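MRNA-decapping enzyme subunit 1 (Saccharomyces cerevisiae, PDB 1Q67) works with DCP2 in the decapping complex that removes the 7-methylguanine cap from mRNA, committing the transcript to 5' to 3' decay. Local coordinates at residues 157-162 with 221-226; 33-39 with 65-71. All coordinates share one frame; numbering follows the deposited sequence.

Contact 1 of 2, residues 157-162 with 221-226; sequences IVPNSV and LLENEP
Ile157, at the end of strand 152-157, lays its CG2 branch 3.8 Å from CD2 of Leu222, the two side chains crossing at about a right angle. CG2 lies anti to the backbone N (CG1 takes chi1 -58°), and that turns this branch to the leucine. The same CD2 methyl also rests against the carbonyl oxygen of Val158. Pro159, the N-cap residue of helix 160-169, rests its ring against the end of helix 208-223 and the chain that follows: CB sits 3.5 Å from Asn224 O, and CG meets CG of Pro226. At Asn160 the polar join is made. Its backbone N gives a hydrogen bond of 2.9 Å to Leu222 O, in the carbonyl plane and on a lone pair, with an N-H...O angle of 163°. Water 1 donates to Leu222 O and Asn224 O while accepting from Ser161 N. The Asn160 amide lies alongside the Glu223 carboxylate, planes 30° apart, but the carboxylate has its salt bridge with Lys219. Ser161 OG reaches Glu225 OE2 through water 2. Val162 ends the run, its CG2 pressed tightly on Pro226 CG at 3.3 Å. Thus the first turn of one helix docks, by its backbone N-H and a bridging water, on the carbonyls at the C-terminal end of helix 208-223, the C-terminal helix that caps one end of the beta sandwich, as in PH-like folds.

Contact 2 of 2, residues 33-39 with 65-71; sequences KIKQLLF and LAIYLRD
Leu69 and Gln36 are tied both ways: Leu69 N gives a nearly linear bond of 2.8 Å to Gln36 O, while Leu69 O accepts from Lys35 N at 2.8 Å and weakly from Gln36 N. Two donors grip Ile67 O, Leu38 N at 2.8 Å and Phe39 N at 3.0 Å, and Ile67 N bonds Phe39 O. Beyond the pairing, Asp71 N gives a hydrogen bond to Lys33 O from above its carbonyl plane. Water 3 links Lys35 NZ to Asp71 OD2, though the lysine's salt bridge is with Asp228. Lys33 CB lies 3.5 Å over one face of the Arg70 guanidinium, offset toward the rim and nearest NH2; Asp31 and Asp136 hold that group by salt bridges. Tyr68 CG, between N and the carbonyl carbon (chi1 55°), sets its side chain across Ile34 at about a right angle, Ile34 CG1 3.6 Å from Tyr68 CD1; the Tyr68 hydroxyl is hydrogen-bonded to Asp31. A serine in its place would probably cost Ile34 the ring it packs on and Asp31 that hydroxyl. Lys35 with Gln36 opposite Leu69, and Leu38 with Phe39 opposite Ile67, make two classic beta bulges where edge strand 34-41 pairs with 64-70 in the PH-like beta sandwich.

Contact 2 pairs two neighbouring strands of the four-stranded antiparallel sheet 34-41, 64-70, 140-146 and 152-157, and contact 1 begins where the last of these strands ends. Their centres lie about 15 Å apart, and they meet directly where Leu221 CD1 packs 4.0 Å from Ile67 CG2. Helix 208-223 is the shared element: its Leu217 touches both Phe39 and Ile67, whereas its final turn belongs to contact 1. Strand 140-146 also joins them, since Tyr140 bonds Ile157 through the backbone while Gly141 and Ile143 are hydrogen-bonded, backbone to backbone, to Tyr68 and Ala66 respectively. In sequence, both segments of contact 2 come before either segment of contact 1.

Contact 1 of 2, residues 157-162 with 221-226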
ATOM      1  N   ILE B 157     -21.457  -1.831  -2.100  1.00 35.51           N
ATOM      2  CA  ILE B 157     -21.783  -3.254  -2.015  1.00 36.07           C
ATOM      3  C   ILE B 157     -23.299  -3.458  -2.106  1.00 36.91           C
ATOM      4  O   ILE B 157     -24.053  -2.957  -1.270  1.00 37.94           O
ATOM      5  CB  ILE B 157     -21.268  -3.862  -0.711  1.00 36.31           C
ATOM      6  CG1 ILE B 157     -19.753  -3.655  -0.601  1.00 37.48           C
ATOM      7  CG2 ILE B 157     -21.583  -5.347  -0.674  1.00 36.32           C
ATOM      8  CD1 ILE B 157     -19.165  -4.150   0.727  1.00 35.33           C
ATOM      9  N   VAL B 158     -23.738  -4.190  -3.128  1.00 36.96           N
ATOM     10  CA  VAL B 158     -25.171  -4.446  -3.341  1.00 36.27           C
ATOM     11  C   VAL B 158     -25.504  -5.924  -3.199  1.00 34.68           C
ATOM     12  O   VAL B 158     -24.866  -6.770  -3.811  1.00 35.82           O
ATOM     13  CB  VAL B 158     -25.612  -3.994  -4.752  1.00 37.53           C
ATOM     14  CG1 VAL B 158     -27.113  -4.225  -4.939  1.00 36.38           C
ATOM     15  CG2 VAL B 158     -25.262  -2.520  -4.960  1.00 37.07           C
ATOM     16  N   PRO B 159     -26.505  -6.255  -2.379  1.00 34.45           N
ATOM     17  CA  PRO B 159     -26.889  -7.661  -2.191  1.00 34.80           C
ATOM     18  C   PRO B 159     -27.302  -8.330  -3.509  1.00 35.81           C
ATOM     19  O   PRO B 159     -27.889  -7.688  -4.379  1.00 34.37           O
ATOM     20  CB  PRO B 159     -28.066  -7.579  -1.215  1.00 35.78           C
ATOM     21  CG  PRO B 159     -27.803  -6.305  -0.449  1.00 36.32           C
ATOM     22  CD  PRO B 159     -27.306  -5.360  -1.521  1.00 34.85           C
ATOM     23  N   ASN B 160     -26.994  -9.619  -3.647  1.00 37.46           N
ATOM     24  CA  ASN B 160     -27.358 -10.367  -4.843  1.00 38.60           C
ATOM     25  C   ASN B 160     -28.864 -10.306  -5.117  1.00 38.27           C
ATOM     26  O   ASN B 160     -29.285 -10.184  -6.265  1.00 37.70           O
ATOM     27  CB  ASN B 160     -26.950 -11.839  -4.711  1.00 39.21           C
ATOM     28  CG  ASN B 160     -25.457 -12.022  -4.572  1.00 42.15           C
ATOM     29  OD1 ASN B 160     -24.672 -11.170  -4.993  1.00 41.38           O
ATOM     30  ND2 ASN B 160     -25.051 -13.150  -3.990  1.00 42.49           N
ATOM     31  N   SER B 161     -29.673 -10.399  -4.067  1.00 38.81           N
ATOM     32  CA  SER B 161     -31.124 -10.371  -4.243  1.00 39.04           C
ATOM     33  C   SER B 161     -31.573  -9.077  -4.905  1.00 39.65           C
ATOM     34  O   SER B 161     -32.524  -9.069  -5.685  1.00 40.70           O
ATOM     35  CB  SER B 161     -31.841 -10.547  -2.903  1.00 38.75           C
ATOM     36  OG  SER B 161     -31.679  -9.414  -2.067  1.00 43.49           O
ATOM     37  N   VAL B 162     -30.883  -7.979  -4.610  1.00 39.72           N
ATOM     38  CA  VAL B 162     -31.237  -6.699  -5.210  1.00 37.58           C
ATOM     39  C   VAL B 162     -30.809  -6.674  -6.674  1.00 37.78           C
ATOM     40  O   VAL B 162     -31.542  -6.184  -7.527  1.00 37.51           O
ATOM     41  CB  VAL B 162     -30.599  -5.526  -4.427  1.00 39.00           C
ATOM     42  CG1 VAL B 162     -30.830  -4.196  -5.155  1.00 35.78           C
ATOM     43  CG2 VAL B 162     -31.214  -5.467  -3.030  1.00 37.95           C
ATOM     44  N   LEU B 221     -23.137 -10.191   3.511  1.00 35.88           N
ATOM     45  CA  LEU B 221     -23.880  -9.039   3.015  1.00 34.06           C
ATOM     46  C   LEU B 221     -24.377  -9.286   1.599  1.00 33.81           C
ATOM     47  O   LEU B 221     -25.438  -8.792   1.207  1.00 32.23           O
ATOM     48  CB  LEU B 221     -23.006  -7.780   3.050  1.00 33.43           C
ATOM     49  CG  LEU B 221     -22.501  -7.282   4.408  1.00 31.73           C
ATOM     50  CD1 LEU B 221     -21.552  -6.111   4.158  1.00 32.27           C
ATOM     51  CD2 LEU B 221     -23.671  -6.837   5.300  1.00 29.03           C
ATOM     52  N   LEU B 222     -23.615 -10.054   0.830  1.00 33.64           N
ATOM     53  CA  LEU B 222     -24.015 -10.350  -0.544  1.00 36.07           C
ATOM     54  C   LEU B 222     -25.135 -11.393  -0.639  1.00 37.42           C
ATOM     55  O   LEU B 222     -26.050 -11.254  -1.445  1.00 37.71           O
ATOM     56  CB  LEU B 222     -22.817 -10.842  -1.357  1.00 33.57           C
ATOM     57  CG  LEU B 222     -21.680  -9.864  -1.669  1.00 34.58           C
ATOM     58  CD1 LEU B 222     -20.630 -10.588  -2.504  1.00 31.09           C
ATOM     59  CD2 LEU B 222     -22.217  -8.644  -2.423  1.00 33.40           C
ATOM     60  N   GLU B 223     -25.045 -12.424   0.196  1.00 40.65           N
ATOM     61  CA  GLU B 223     -25.987 -13.547   0.232  1.00 43.22           C
ATOM     62  C   GLU B 223     -27.307 -13.323   0.954  1.00 42.46           C
ATOM     63  O   GLU B 223     -28.201 -14.160   0.869  1.00 42.71           O
ATOM     64  CB  GLU B 223     -25.316 -14.758   0.888  1.00 46.73           C
ATOM     65  CG  GLU B 223     -25.005 -15.914  -0.026  1.00 52.94           C
ATOM     66  CD  GLU B 223     -23.885 -15.615  -0.981  1.00 55.37           C
ATOM     67  OE1 GLU B 223     -23.990 -14.597  -1.698  1.00 58.29           O
ATOM     68  OE2 GLU B 223     -22.909 -16.401  -1.021  1.00 55.45           O
ATOM     69  N   ASN B 224     -27.441 -12.230   1.689  1.00 43.13           N
ATOM     70  CA  ASN B 224     -28.688 -12.009   2.403  1.00 42.54           C
ATOM     71  C   ASN B 224     -29.466 -10.808   1.918  1.00 44.22           C
ATOM     72  O   ASN B 224     -28.980 -10.017   1.107  1.00 44.11           O
ATOM     73  CB  ASN B 224     -28.419 -11.891   3.901  1.00 42.43           C
ATOM     74  CG  ASN B 224     -28.043 -13.217   4.520  1.00 44.41           C
ATOM     75  OD1 ASN B 224     -28.908 -14.047   4.796  1.00 47.70           O
ATOM     76  ND2 ASN B 224     -26.748 -13.440   4.715  1.00 41.53           N
ATOM     77  N   GLU B 225     -30.689 -10.698   2.422  1.00 45.11           N
ATOM     78  CA  GLU B 225     -31.602  -9.616   2.087  1.00 47.21           C
ATOM     79  C   GLU B 225     -31.050  -8.292   2.615  1.00 47.03           C
ATOM     80  O   GLU B 225     -30.368  -8.259   3.638  1.00 45.48           O
ATOM     81  CB  GLU B 225     -32.960  -9.901   2.730  1.00 50.32           C
ATOM     82  CG  GLU B 225     -34.143  -9.228   2.074  1.00 56.32           C
ATOM     83  CD  GLU B 225     -34.426  -9.772   0.685  1.00 59.28           C
ATOM     84  OE1 GLU B 225     -34.326 -11.008   0.496  1.00 59.14           O
ATOM     85  OE2 GLU B 225     -34.763  -8.963  -0.212  1.00 60.63           O
ATOM     86  N   PRO B 226     -31.347  -7.179   1.926  1.00 46.82           N
ATOM     87  CA  PRO B 226     -30.859  -5.876   2.372  1.00 48.56           C
ATOM     88  C   PRO B 226     -31.230  -5.624   3.821  1.00 49.56           C
ATOM     89  O   PRO B 226     -32.372  -5.844   4.223  1.00 49.78           O
ATOM     90  CB  PRO B 226     -31.561  -4.904   1.432  1.00 47.84           C
ATOM     91  CG  PRO B 226     -31.697  -5.697   0.192  1.00 48.06           C
ATOM     92  CD  PRO B 226     -32.138  -7.039   0.694  1.00 45.95           C
TER
HETATM   93  O   HOH W   1     -28.664 -11.194  -1.352  1.00 34.75           O
HETATM   94  O   HOH W   2     -34.165  -7.613  -2.275  1.00 52.02           O

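Contact 2 of 2, residues 33-39 with 65-71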
ATOM      1  N   LYS B  33     -23.858   9.064   3.782  1.00 44.66           N
ATOM      2  CA  LYS B  33     -24.798   7.993   4.100  1.00 46.03           C
ATOM      3  C   LYS B  33     -24.388   7.007   5.192  1.00 44.53           C
ATOM      4  O   LYS B  33     -25.252   6.338   5.749  1.00 46.12           O
ATOM      5  CB  LYS B  33     -25.145   7.191   2.841  1.00 49.23           C
ATOM      6  CG  LYS B  33     -26.422   7.618   2.122  1.00 51.83           C
ATOM      7  CD  LYS B  33     -26.286   8.967   1.460  1.00 54.19           C
ATOM      8  CE  LYS B  33     -27.493   9.260   0.565  1.00 56.11           C
ATOM      9  NZ  LYS B  33     -27.623   8.282  -0.558  1.00 55.93           N
ATOM     10  N   ILE B  34     -23.099   6.898   5.510  1.00 41.95           N
ATOM     11  CA  ILE B  34     -22.710   5.936   6.532  1.00 39.36           C
ATOM     12  C   ILE B  34     -23.631   6.040   7.738  1.00 39.57           C
ATOM     13  O   ILE B  34     -23.891   7.128   8.245  1.00 39.14           O
ATOM     14  CB  ILE B  34     -21.236   6.102   7.001  1.00 39.00           C
ATOM     15  CG1 ILE B  34     -20.909   5.025   8.043  1.00 37.81           C
ATOM     16  CG2 ILE B  34     -21.015   7.489   7.600  1.00 38.81           C
ATOM     17  CD1 ILE B  34     -19.414   4.879   8.370  1.00 35.01           C
ATOM     18  N   LYS B  35     -24.125   4.893   8.189  1.00 39.99           N
ATOM     19  CA  LYS B  35     -25.033   4.841   9.327  1.00 39.83           C
ATOM     20  C   LYS B  35     -24.461   3.986  10.443  1.00 38.35           C
ATOM     21  O   LYS B  35     -24.706   4.242  11.615  1.00 40.22           O
ATOM     22  CB  LYS B  35     -26.385   4.273   8.880  1.00 40.83           C
ATOM     23  CG  LYS B  35     -27.373   4.011  10.016  1.00 44.04           C
ATOM     24  CD  LYS B  35     -28.687   3.450   9.472  1.00 45.54           C
ATOM     25  CE  LYS B  35     -29.668   3.123  10.590  1.00 46.87           C
ATOM     26  NZ  LYS B  35     -30.989   2.690  10.043  1.00 49.00           N
ATOM     27  N   GLN B  36     -23.703   2.964  10.074  1.00 38.75           N
ATOM     28  CA  GLN B  36     -23.103   2.082  11.061  1.00 38.93           C
ATOM     29  C   GLN B  36     -21.824   1.439  10.522  1.00 38.58           C
ATOM     30  O   GLN B  36     -21.814   0.867   9.434  1.00 37.84           O
ATOM     31  CB  GLN B  36     -24.112   0.998  11.474  1.00 39.08           C
ATOM     32  CG  GLN B  36     -23.615   0.045  12.551  1.00 42.53           C
ATOM     33  CD  GLN B  36     -24.617  -1.077  12.866  1.00 45.45           C
ATOM     34  OE1 GLN B  36     -25.379  -1.514  11.997  1.00 44.69           O
ATOM     35  NE2 GLN B  36     -24.598  -1.559  14.107  1.00 44.53           N
ATOM     36  N   LEU B  37     -20.744   1.550  11.289  1.00 37.57           N
ATOM     37  CA  LEU B  37     -19.467   0.960  10.901  1.00 36.98           C
ATOM     38  C   LEU B  37     -19.574  -0.528  11.228  1.00 35.37           C
ATOM     39  O   LEU B  37     -19.957  -0.890  12.334  1.00 35.71           O
ATOM     40  CB  LEU B  37     -18.325   1.599  11.705  1.00 37.01           C
ATOM     41  CG  LEU B  37     -16.904   1.059  11.506  1.00 36.23           C
ATOM     42  CD1 LEU B  37     -16.457   1.300  10.071  1.00 33.82           C
ATOM     43  CD2 LEU B  37     -15.947   1.760  12.491  1.00 38.95           C
ATOM     44  N   LEU B  38     -19.230  -1.390  10.279  1.00 35.36           N
ATOM     45  CA  LEU B  38     -19.347  -2.828  10.518  1.00 36.77           C
ATOM     46  C   LEU B  38     -18.013  -3.526  10.688  1.00 36.90           C
ATOM     47  O   LEU B  38     -17.918  -4.552  11.359  1.00 35.17           O
ATOM     48  CB  LEU B  38     -20.096  -3.499   9.358  1.00 34.46           C
ATOM     49  CG  LEU B  38     -21.489  -2.963   9.031  1.00 36.07           C
ATOM     50  CD1 LEU B  38     -22.042  -3.714   7.824  1.00 37.44           C
ATOM     51  CD2 LEU B  38     -22.417  -3.133  10.249  1.00 34.64           C
ATOM     52  N   PHE B  39     -16.978  -2.966  10.080  1.00 37.23           N
ATOM     53  CA  PHE B  39     -15.667  -3.588  10.137  1.00 37.35           C
ATOM     54  C   PHE B  39     -14.583  -2.616   9.709  1.00 36.81           C
ATOM     55  O   PHE B  39     -14.797  -1.786   8.822  1.00 36.24           O
ATOM     56  CB  PHE B  39     -15.650  -4.798   9.194  1.00 37.60           C
ATOM     57  CG  PHE B  39     -14.296  -5.417   9.011  1.00 39.67           C
ATOM     58  CD1 PHE B  39     -13.856  -6.425   9.862  1.00 42.55           C
ATOM     59  CD2 PHE B  39     -13.443  -4.962   8.013  1.00 40.95           C
ATOM     60  CE1 PHE B  39     -12.582  -6.976   9.718  1.00 43.42           C
ATOM     61  CE2 PHE B  39     -12.169  -5.503   7.861  1.00 42.17           C
ATOM     62  CZ  PHE B  39     -11.736  -6.511   8.719  1.00 42.21           C
ATOM     63  N   LEU B  65      -9.020   0.185   6.080  1.00 34.13           N
ATOM     64  CA  LEU B  65     -10.088  -0.390   5.281  1.00 35.25           C
ATOM     65  C   LEU B  65     -11.307  -0.562   6.171  1.00 34.67           C
ATOM     66  O   LEU B  65     -11.212  -1.137   7.253  1.00 35.08           O
ATOM     67  CB  LEU B  65      -9.659  -1.750   4.716  1.00 38.23           C
ATOM     68  CG  LEU B  65     -10.731  -2.705   4.159  1.00 39.11           C
ATOM     69  CD1 LEU B  65     -11.431  -2.090   2.963  1.00 38.65           C
ATOM     70  CD2 LEU B  65     -10.062  -4.007   3.750  1.00 37.33           C
ATOM     71  N   ALA B  66     -12.448  -0.050   5.728  1.00 31.52           N
ATOM     72  CA  ALA B  66     -13.665  -0.185   6.509  1.00 31.96           C
ATOM     73  C   ALA B  66     -14.838  -0.597   5.631  1.00 32.27           C
ATOM     74  O   ALA B  66     -14.889  -0.253   4.451  1.00 31.66           O
ATOM     75  CB  ALA B  66     -13.999   1.131   7.216  1.00 30.53           C
ATOM     76  N   ILE B  67     -15.764  -1.342   6.228  1.00 31.74           N
ATOM     77  CA  ILE B  67     -16.982  -1.781   5.567  1.00 32.35           C
ATOM     78  C   ILE B  67     -18.085  -1.273   6.478  1.00 32.74           C
ATOM     79  O   ILE B  67     -18.062  -1.493   7.690  1.00 34.20           O
ATOM     80  CB  ILE B  67     -17.039  -3.300   5.436  1.00 33.02           C
ATOM     81  CG1 ILE B  67     -15.979  -3.740   4.426  1.00 31.64           C
ATOM     82  CG2 ILE B  67     -18.435  -3.739   4.980  1.00 30.24           C
ATOM     83  CD1 ILE B  67     -15.764  -5.208   4.392  1.00 37.93           C
ATOM     84  N   TYR B  68     -19.049  -0.578   5.897  1.00 31.51           N
ATOM     85  CA  TYR B  68     -20.092   0.009   6.711  1.00 31.17           C
ATOM     86  C   TYR B  68     -21.460  -0.040   6.051  1.00 31.87           C
ATOM     87  O   TYR B  68     -21.575  -0.184   4.836  1.00 32.10           O
ATOM     88  CB  TYR B  68     -19.709   1.462   6.995  1.00 29.10           C
ATOM     89  CG  TYR B  68     -19.456   2.237   5.726  1.00 29.73           C
ATOM     90  CD1 TYR B  68     -20.458   3.014   5.152  1.00 31.32           C
ATOM     91  CD2 TYR B  68     -18.218   2.177   5.082  1.00 31.07           C
ATOM     92  CE1 TYR B  68     -20.240   3.718   3.979  1.00 29.71           C
ATOM     93  CE2 TYR B  68     -17.989   2.876   3.891  1.00 29.92           C
ATOM     94  CZ  TYR B  68     -19.012   3.649   3.354  1.00 31.35           C
ATOM     95  OH  TYR B  68     -18.812   4.372   2.197  1.00 34.01           O
ATOM     96  N   LEU B  69     -22.485   0.101   6.878  1.00 34.84           N
ATOM     97  CA  LEU B  69     -23.864   0.088   6.424  1.00 37.41           C
ATOM     98  C   LEU B  69     -24.267   1.508   6.046  1.00 37.70           C
ATOM     99  O   LEU B  69     -23.937   2.467   6.746  1.00 37.89           O
ATOM    100  CB  LEU B  69     -24.771  -0.450   7.532  1.00 37.60           C
ATOM    101  CG  LEU B  69     -26.236  -0.683   7.141  1.00 42.14           C
ATOM    102  CD1 LEU B  69     -26.808  -1.853   7.938  1.00 41.96           C
ATOM    103  CD2 LEU B  69     -27.032   0.581   7.380  1.00 41.68           C
ATOM    104  N   ARG B  70     -24.970   1.637   4.931  1.00 36.78           N
ATOM    105  CA  ARG B  70     -25.405   2.940   4.468  1.00 39.35           C
ATOM    106  C   ARG B  70     -26.906   3.124   4.692  1.00 42.02           C
ATOM    107  O   ARG B  70     -27.672   2.159   4.694  1.00 42.46           O
ATOM    108  CB  ARG B  70     -25.059   3.101   2.987  1.00 37.41           C
ATOM    109  CG  ARG B  70     -23.580   2.871   2.703  1.00 33.72           C
ATOM    110  CD  ARG B  70     -23.231   3.028   1.236  1.00 33.85           C
ATOM    111  NE  ARG B  70     -23.142   4.421   0.817  1.00 33.57           N
ATOM    112  CZ  ARG B  70     -24.025   5.030   0.034  1.00 34.83           C
ATOM    113  NH1 ARG B  70     -25.085   4.371  -0.424  1.00 34.41           N
ATOM    114  NH2 ARG B  70     -23.835   6.294  -0.310  1.00 32.54           N
ATOM    115  N   ASP B  71     -27.321   4.365   4.900  1.00 44.18           N
ATOM    116  CA  ASP B  71     -28.727   4.656   5.112  1.00 47.77           C
ATOM    117  C   ASP B  71     -29.351   5.032   3.776  1.00 48.28           C
ATOM    118  O   ASP B  71     -29.199   6.158   3.310  1.00 47.91           O
ATOM    119  CB  ASP B  71     -28.896   5.813   6.097  1.00 50.69           C
ATOM    120  CG  ASP B  71     -30.331   5.969   6.570  1.00 55.83           C
ATOM    121  OD1 ASP B  71     -31.257   5.864   5.731  1.00 56.76           O
ATOM    122  OD2 ASP B  71     -30.536   6.204   7.782  1.00 59.24           O
TER
HETATM  123  O   HOH W   3     -32.059   5.697  10.155  1.00 66.67           O